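Long-range contact in sterol carrier protein 2 (Thermus thermophilus, PDB 2CX7), which probably binds sterols or other lipids in a hydrophobic interior and transfers them: residues Y22-A36 against G48-C60. Residues are numbered along the deposited sequence; the frame is centred on the assembly and turned at random.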
ATOM      1  N   TYR A  22       6.774   8.092  -9.242  1.00 17.71           N
ATOM      2  CA  TYR A  22       5.650   8.157  -8.321  1.00 17.16           C
ATOM      3  C   TYR A  22       5.283   9.622  -8.072  1.00 17.30           C
ATOM      4  O   TYR A  22       4.103   9.985  -8.020  1.00 15.46           O
ATOM      5  CB  TYR A  22       5.986   7.502  -6.979  1.00 13.60           C
ATOM      6  CG  TYR A  22       4.876   7.717  -5.985  1.00 14.81           C
ATOM      7  CD1 TYR A  22       3.636   7.102  -6.157  1.00 20.43           C
ATOM      8  CD2 TYR A  22       5.020   8.625  -4.938  1.00 12.77           C
ATOM      9  CE1 TYR A  22       2.563   7.395  -5.316  1.00 16.54           C
ATOM     10  CE2 TYR A  22       3.967   8.921  -4.097  1.00 16.41           C
ATOM     11  CZ  TYR A  22       2.737   8.305  -4.290  1.00 13.56           C
ATOM     12  OH  TYR A  22       1.684   8.620  -3.459  1.00 12.66           O
ATOM     13  N   ARG A  23       6.304  10.456  -7.920  1.00 17.68           N
ATOM     14  CA  ARG A  23       6.112  11.878  -7.657  1.00 17.54           C
ATOM     15  C   ARG A  23       5.244  12.519  -8.737  1.00 17.52           C
ATOM     16  O   ARG A  23       4.353  13.307  -8.433  1.00 21.04           O
ATOM     17  CB  ARG A  23       7.473  12.578  -7.589  1.00 15.80           C
ATOM     18  CG  ARG A  23       7.483  13.880  -6.791  1.00 18.04           C
ATOM     19  CD  ARG A  23       8.863  14.492  -6.842  1.00 20.14           C
ATOM     20  NE  ARG A  23       9.860  13.580  -6.289  1.00 21.46           N
ATOM     21  CZ  ARG A  23      11.118  13.515  -6.706  1.00 19.33           C
ATOM     22  NH1 ARG A  23      11.527  14.303  -7.685  1.00 19.33           N
ATOM     23  NH2 ARG A  23      11.965  12.665  -6.138  1.00 20.90           N
ATOM     24  N   LYS A  24       5.508  12.177  -9.995  1.00 18.54           N
ATOM     25  CA  LYS A  24       4.737  12.719 -11.112  1.00 22.01           C
ATOM     26  C   LYS A  24       3.318  12.155 -11.122  1.00 18.55           C
ATOM     27  O   LYS A  24       2.347  12.908 -11.211  1.00 22.13           O
ATOM     28  CB  LYS A  24       5.421  12.397 -12.448  1.00 24.93           C
ATOM     29  CG  LYS A  24       6.718  13.141 -12.693  1.00 33.56           C
ATOM     30  CD  LYS A  24       7.224  12.912 -14.119  1.00 41.25           C
ATOM     31  CE  LYS A  24       8.544  13.630 -14.363  1.00 39.29           C
ATOM     32  NZ  LYS A  24       9.633  13.112 -13.485  1.00 46.05           N
ATOM     33  N   ALA A  25       3.204  10.832 -11.012  1.00 17.04           N
ATOM     34  CA  ALA A  25       1.908  10.153 -11.026  1.00 18.27           C
ATOM     35  C   ALA A  25       0.929  10.584  -9.941  1.00 18.29           C
ATOM     36  O   ALA A  25      -0.287  10.624 -10.167  1.00 19.46           O
ATOM     37  CB  ALA A  25       2.117   8.643 -10.944  1.00 21.70           C
ATOM     38  N   ALA A  26       1.451  10.901  -8.761  1.00 15.83           N
ATOM     39  CA  ALA A  26       0.613  11.296  -7.641  1.00 15.12           C
ATOM     40  C   ALA A  26       0.667  12.793  -7.331  1.00 15.69           C
ATOM     41  O   ALA A  26       0.358  13.204  -6.216  1.00 13.87           O
ATOM     42  CB  ALA A  26       1.024  10.492  -6.399  1.00 18.00           C
ATOM     43  N   SER A  27       1.037  13.604  -8.319  1.00 17.29           N
ATOM     44  CA  SER A  27       1.158  15.047  -8.106  1.00 21.40           C
ATOM     45  C   SER A  27      -0.033  15.727  -7.419  1.00 18.26           C
ATOM     46  O   SER A  27       0.158  16.638  -6.616  1.00 19.53           O
ATOM     47  CB  SER A  27       1.476  15.758  -9.427  1.00 22.36           C
ATOM     48  OG  SER A  27       0.444  15.587 -10.382  1.00 26.49           O
ATOM     49  N   THR A  28      -1.255  15.291  -7.712  1.00 16.20           N
ATOM     50  CA  THR A  28      -2.415  15.914  -7.085  1.00 16.11           C
ATOM     51  C   THR A  28      -3.137  14.996  -6.105  1.00 19.40           C
ATOM     52  O   THR A  28      -4.283  15.235  -5.732  1.00 22.12           O
ATOM     53  CB  THR A  28      -3.403  16.421  -8.154  1.00 19.81           C
ATOM     54  OG1 THR A  28      -3.683  15.365  -9.078  1.00 25.20           O
ATOM     55  CG2 THR A  28      -2.803  17.606  -8.915  1.00 27.75           C
ATOM     56  N   TRP A  29      -2.452  13.947  -5.670  1.00 21.32           N
ATOM     57  CA  TRP A  29      -3.040  13.014  -4.719  1.00 19.13           C
ATOM     58  C   TRP A  29      -3.035  13.544  -3.290  1.00 16.50           C
ATOM     59  O   TRP A  29      -2.060  14.128  -2.845  1.00 17.99           O
ATOM     60  CB  TRP A  29      -2.281  11.683  -4.726  1.00 19.41           C
ATOM     61  CG  TRP A  29      -2.699  10.791  -3.587  1.00 14.17           C
ATOM     62  CD1 TRP A  29      -2.224  10.810  -2.302  1.00 15.91           C
ATOM     63  CD2 TRP A  29      -3.761   9.840  -3.607  1.00 14.45           C
ATOM     64  NE1 TRP A  29      -2.937   9.931  -1.520  1.00 14.54           N
ATOM     65  CE2 TRP A  29      -3.886   9.322  -2.297  1.00 14.50           C
ATOM     66  CE3 TRP A  29      -4.628   9.376  -4.606  1.00 19.27           C
ATOM     67  CZ2 TRP A  29      -4.844   8.360  -1.962  1.00 16.22           C
ATOM     68  CZ3 TRP A  29      -5.580   8.421  -4.274  1.00 17.21           C
ATOM     69  CH2 TRP A  29      -5.679   7.921  -2.961  1.00 19.55           C
ATOM     70  N   GLU A  30      -4.142  13.328  -2.586  1.00 17.14           N
ATOM     71  CA  GLU A  30      -4.258  13.704  -1.179  1.00 18.39           C
ATOM     72  C   GLU A  30      -5.005  12.587  -0.463  1.00 19.90           C
ATOM     73  O   GLU A  30      -6.001  12.075  -0.967  1.00 25.71           O
ATOM     74  CB  GLU A  30      -5.017  15.021  -1.004  1.00 23.58           C
ATOM     75  CG  GLU A  30      -4.225  16.262  -1.351  1.00 19.02           C
ATOM     76  CD  GLU A  30      -5.094  17.520  -1.350  1.00 23.00           C
ATOM     77  OE1 GLU A  30      -6.131  17.534  -0.654  1.00 24.65           O
ATOM     78  OE2 GLU A  30      -4.731  18.488  -2.042  1.00 27.88           O
ATOM     79  N   GLY A  31      -4.524  12.199   0.711  1.00 21.47           N
ATOM     80  CA  GLY A  31      -5.202  11.147   1.443  1.00 22.94           C
ATOM     81  C   GLY A  31      -4.274  10.053   1.924  1.00 17.38           C
ATOM     82  O   GLY A  31      -3.317   9.689   1.238  1.00 16.57           O
ATOM     83  N   SER A  32      -4.548   9.536   3.114  1.00 17.99           N
ATOM     84  CA  SER A  32      -3.723   8.467   3.672  1.00 17.04           C
ATOM     85  C   SER A  32      -4.168   7.145   3.057  1.00 15.38           C
ATOM     86  O   SER A  32      -5.315   7.002   2.633  1.00 16.74           O
ATOM     87  CB  SER A  32      -3.856   8.426   5.199  1.00 17.55           C
ATOM     88  OG  SER A  32      -5.211   8.368   5.608  1.00 18.36           O
ATOM     89  N   LEU A  33      -3.254   6.185   2.991  1.00 14.78           N
ATOM     90  CA  LEU A  33      -3.563   4.883   2.414  1.00 12.91           C
ATOM     91  C   LEU A  33      -3.007   3.795   3.304  1.00 15.49           C
ATOM     92  O   LEU A  33      -1.825   3.819   3.658  1.00 16.11           O
ATOM     93  CB  LEU A  33      -2.932   4.754   1.015  1.00 13.35           C
ATOM     94  CG  LEU A  33      -2.931   3.375   0.337  1.00 16.33           C
ATOM     95  CD1 LEU A  33      -4.354   2.971  -0.029  1.00 17.47           C
ATOM     96  CD2 LEU A  33      -2.067   3.432  -0.938  1.00 15.35           C
ATOM     97  N   ALA A  34      -3.859   2.839   3.660  1.00 14.58           N
ATOM     98  CA  ALA A  34      -3.435   1.728   4.488  1.00 12.62           C
ATOM     99  C   ALA A  34      -3.432   0.452   3.672  1.00 16.79           C
ATOM    100  O   ALA A  34      -4.412   0.136   2.983  1.00 18.02           O
ATOM    101  CB  ALA A  34      -4.362   1.569   5.693  1.00 15.16           C
ATOM    102  N   LEU A  35      -2.313  -0.263   3.737  1.00 14.00           N
ATOM    103  CA  LEU A  35      -2.160  -1.545   3.071  1.00 12.95           C
ATOM    104  C   LEU A  35      -2.271  -2.523   4.242  1.00 14.05           C
ATOM    105  O   LEU A  35      -1.341  -2.669   5.047  1.00 17.67           O
ATOM    106  CB  LEU A  35      -0.793  -1.632   2.398  1.00 15.88           C
ATOM    107  CG  LEU A  35      -0.475  -0.474   1.448  1.00 17.82           C
ATOM    108  CD1 LEU A  35       0.864  -0.738   0.779  1.00 19.99           C
ATOM    109  CD2 LEU A  35      -1.599  -0.316   0.410  1.00 14.80           C
ATOM    110  N   ALA A  36      -3.423  -3.175   4.338  1.00 11.77           N
ATOM    111  CA  ALA A  36      -3.708  -4.069   5.451  1.00 11.57           C
ATOM    112  C   ALA A  36      -3.652  -5.566   5.159  1.00 12.50           C
ATOM    113  O   ALA A  36      -4.149  -6.035   4.131  1.00 13.14           O
ATOM    114  CB  ALA A  36      -5.073  -3.714   6.031  1.00 16.52           C
ATOM    115  N   GLY A  48      -3.462  -9.160  12.628  1.00 14.44           N
ATOM    116  CA  GLY A  48      -3.405  -8.471  11.352  1.00 15.66           C
ATOM    117  C   GLY A  48      -2.355  -7.387  11.512  1.00 15.81           C
ATOM    118  O   GLY A  48      -1.860  -7.148  12.623  1.00 18.55           O
ATOM    119  N   VAL A  49      -1.992  -6.734  10.416  1.00 15.53           N
ATOM    120  CA  VAL A  49      -0.986  -5.676  10.468  1.00 18.55           C
ATOM    121  C   VAL A  49      -1.206  -4.806   9.250  1.00 20.80           C
ATOM    122  O   VAL A  49      -1.849  -5.227   8.292  1.00 19.07           O
ATOM    123  CB  VAL A  49       0.461  -6.247  10.439  1.00 14.82           C
ATOM    124  CG1 VAL A  49       0.697  -7.022   9.158  1.00 20.93           C
ATOM    125  CG2 VAL A  49       1.479  -5.119  10.576  1.00 24.73           C
ATOM    126  N   ALA A  50      -0.675  -3.594   9.286  1.00 20.92           N
ATOM    127  CA  ALA A  50      -0.850  -2.693   8.164  1.00 24.57           C
ATOM    128  C   ALA A  50       0.284  -1.695   8.075  1.00 23.49           C
ATOM    129  O   ALA A  50       1.012  -1.471   9.043  1.00 26.73           O
ATOM    130  CB  ALA A  50      -2.167  -1.949   8.311  1.00 17.33           C
ATOM    131  N   VAL A  51       0.444  -1.117   6.891  1.00 22.15           N
ATOM    132  CA  VAL A  51       1.428  -0.072   6.680  1.00 21.96           C
ATOM    133  C   VAL A  51       0.539   1.084   6.253  1.00 21.89           C
ATOM    134  O   VAL A  51      -0.213   0.971   5.285  1.00 19.54           O
ATOM    135  CB  VAL A  51       2.422  -0.403   5.568  1.00 21.67           C
ATOM    136  CG1 VAL A  51       3.242   0.836   5.227  1.00 19.88           C
ATOM    137  CG2 VAL A  51       3.369  -1.520   6.027  1.00 28.79           C
ATOM    138  N   VAL A  52       0.611   2.183   6.993  1.00 20.80           N
ATOM    139  CA  VAL A  52      -0.212   3.344   6.708  1.00 19.91           C
ATOM    140  C   VAL A  52       0.687   4.449   6.176  1.00 17.77           C
ATOM    141  O   VAL A  52       1.655   4.849   6.832  1.00 17.95           O
ATOM    142  CB  VAL A  52      -0.960   3.796   7.985  1.00 22.37           C
ATOM    143  CG1 VAL A  52      -1.908   4.945   7.669  1.00 21.96           C
ATOM    144  CG2 VAL A  52      -1.737   2.607   8.563  1.00 20.31           C
ATOM    145  N   LEU A  53       0.367   4.908   4.968  1.00 16.13           N
ATOM    146  CA  LEU A  53       1.128   5.946   4.288  1.00 14.11           C
ATOM    147  C   LEU A  53       0.400   7.292   4.289  1.00 15.44           C
ATOM    148  O   LEU A  53      -0.762   7.380   3.886  1.00 17.11           O
ATOM    149  CB  LEU A  53       1.375   5.532   2.837  1.00 13.67           C
ATOM    150  CG  LEU A  53       1.924   4.124   2.584  1.00 17.85           C
ATOM    151  CD1 LEU A  53       1.713   3.729   1.122  1.00 23.31           C
ATOM    152  CD2 LEU A  53       3.397   4.086   2.955  1.00 24.44           C
ATOM    153  N   ASP A  54       1.087   8.326   4.756  1.00 15.93           N
ATOM    154  CA  ASP A  54       0.544   9.689   4.767  1.00 15.65           C
ATOM    155  C   ASP A  54       1.047  10.284   3.456  1.00 17.35           C
ATOM    156  O   ASP A  54       2.113  10.896   3.407  1.00 24.64           O
ATOM    157  CB  ASP A  54       1.108  10.462   5.965  1.00 18.06           C
ATOM    158  CG  ASP A  54       0.591  11.889   6.046  1.00 21.24           C
ATOM    159  OD1 ASP A  54      -0.256  12.283   5.217  1.00 25.35           O
ATOM    160  OD2 ASP A  54       1.038  12.621   6.951  1.00 25.29           O
ATOM    161  N   LEU A  55       0.283  10.084   2.385  1.00 15.70           N
ATOM    162  CA  LEU A  55       0.679  10.543   1.058  1.00 13.48           C
ATOM    163  C   LEU A  55       0.118  11.919   0.720  1.00 19.51           C
ATOM    164  O   LEU A  55      -1.022  12.219   1.056  1.00 18.79           O
ATOM    165  CB  LEU A  55       0.212   9.516   0.021  1.00 12.11           C
ATOM    166  CG  LEU A  55       0.689   8.074   0.256  1.00 10.99           C
ATOM    167  CD1 LEU A  55      -0.017   7.127  -0.682  1.00 13.13           C
ATOM    168  CD2 LEU A  55       2.200   7.996   0.072  1.00 13.27           C
ATOM    169  N   TRP A  56       0.909  12.734   0.027  1.00 19.70           N
ATOM    170  CA  TRP A  56       0.463  14.077  -0.330  1.00 20.79           C
ATOM    171  C   TRP A  56       1.215  14.710  -1.499  1.00 15.67           C
ATOM    172  O   TRP A  56       2.422  14.969  -1.423  1.00 15.51           O
ATOM    173  CB  TRP A  56       0.559  14.991   0.894  1.00 21.06           C
ATOM    174  CG  TRP A  56      -0.071  16.349   0.695  1.00 27.86           C
ATOM    175  CD1 TRP A  56       0.509  17.452   0.143  1.00 28.48           C
ATOM    176  CD2 TRP A  56      -1.404  16.730   1.053  1.00 28.14           C
ATOM    177  NE1 TRP A  56      -0.378  18.502   0.138  1.00 31.37           N
ATOM    178  CE2 TRP A  56      -1.561  18.086   0.691  1.00 28.04           C
ATOM    179  CE3 TRP A  56      -2.481  16.057   1.648  1.00 30.14           C
ATOM    180  CZ2 TRP A  56      -2.756  18.788   0.906  1.00 35.57           C
ATOM    181  CZ3 TRP A  56      -3.667  16.752   1.862  1.00 36.16           C
ATOM    182  CH2 TRP A  56      -3.795  18.106   1.490  1.00 36.56           C
ATOM    183  N   HIS A  57       0.488  14.944  -2.588  1.00 16.55           N
ATOM    184  CA  HIS A  57       1.032  15.580  -3.782  1.00 16.41           C
ATOM    185  C   HIS A  57       2.346  15.019  -4.309  1.00 19.37           C
ATOM    186  O   HIS A  57       3.241  15.780  -4.677  1.00 21.25           O
ATOM    187  CB  HIS A  57       1.200  17.086  -3.543  1.00 22.59           C
ATOM    188  CG  HIS A  57      -0.080  17.797  -3.230  1.00 25.81           C
ATOM    189  ND1 HIS A  57      -0.160  19.171  -3.132  1.00 30.08           N
ATOM    190  CD2 HIS A  57      -1.323  17.329  -2.962  1.00 28.40           C
ATOM    191  CE1 HIS A  57      -1.395  19.518  -2.816  1.00 26.15           C
ATOM    192  NE2 HIS A  57      -2.120  18.419  -2.706  1.00 26.51           N
ATOM    193  N   GLY A  58       2.465  13.695  -4.351  1.00 17.04           N
ATOM    194  CA  GLY A  58       3.675  13.091  -4.878  1.00 17.92           C
ATOM    195  C   GLY A  58       4.708  12.704  -3.842  1.00 17.14           C
ATOM    196  O   GLY A  58       5.673  12.004  -4.158  1.00 17.42           O
ATOM    197  N   ALA A  59       4.513  13.154  -2.609  1.00 14.54           N
ATOM    198  CA  ALA A  59       5.443  12.845  -1.535  1.00 15.47           C
ATOM    199  C   ALA A  59       4.841  11.919  -0.490  1.00 18.15           C
ATOM    200  O   ALA A  59       3.620  11.727  -0.421  1.00 15.36           O
ATOM    201  CB  ALA A  59       5.894  14.141  -0.852  1.00 14.41           C
ATOM    202  N   CYS A  60       5.718  11.321   0.308  1.00 15.80           N
ATOM    203  CA  CYS A  60       5.285  10.487   1.410  1.00 13.56           C
ATOM    204  C   CYS A  60       5.708  11.305   2.626  1.00 19.36           C
ATOM    205  O   CYS A  60       6.902  11.459   2.896  1.00 15.62           O
ATOM    206  CB  CYS A  60       5.987   9.119   1.418  1.00 21.18           C
ATOM    207  SG  CYS A  60       5.566   8.221   2.944  1.00 19.75           S
TER
HETATM  208  O   HOH W   1       1.681  11.450  -2.766  1.00 16.99           O
HETATM  209  O   HOH W   2       8.385  11.575  -4.450  1.00 19.44           O
HETATM  210  O   HOH W   3       4.593  16.152  -7.612  1.00 43.88           O
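Glu30 lies alongside Trp56 and ends at His57. Its CB meets the rim of the indole, 3.6 Å from Trp56 CZ3; CG sits over the face of the six-membered ring in a CH-pi contact. From there the chain runs on, extended beyond CG (chi2 172°), and OE2 accepts a nearly straight 2.7 Å hydrogen bond from His57 NE2 on its anti side. His57 N, in turn, donates to Trp29 O, and the imidazole lays its face over Trp56 NE1. With an alanine at Trp56 the platform beside Glu30 CG and the His57 ring is gone, and the pair would probably be set free to turn.

These residues lie at the open end of a beta hairpin of the SCP-2 sheet, where strand 32-36 runs antiparallel to 49-56 through paired backbone bonds at Leu33-Leu53 and Leu35-Val51. Leu33, Leu35, Val51, Leu53 and Leu55 share one sheet face, on which helices 6-17 and 116-127 pack. Leu55 CB presses on Trp29 NE1 (3.5 Å), whose N-H goes to Gly31 O, while Leu55 CD1 and CD2 each lie 3.6 Å from Tyr22 OH. Tyr22 OH and a water are hydrogen-bonded, and the same water accepts from Gly58 N in the type I' turn.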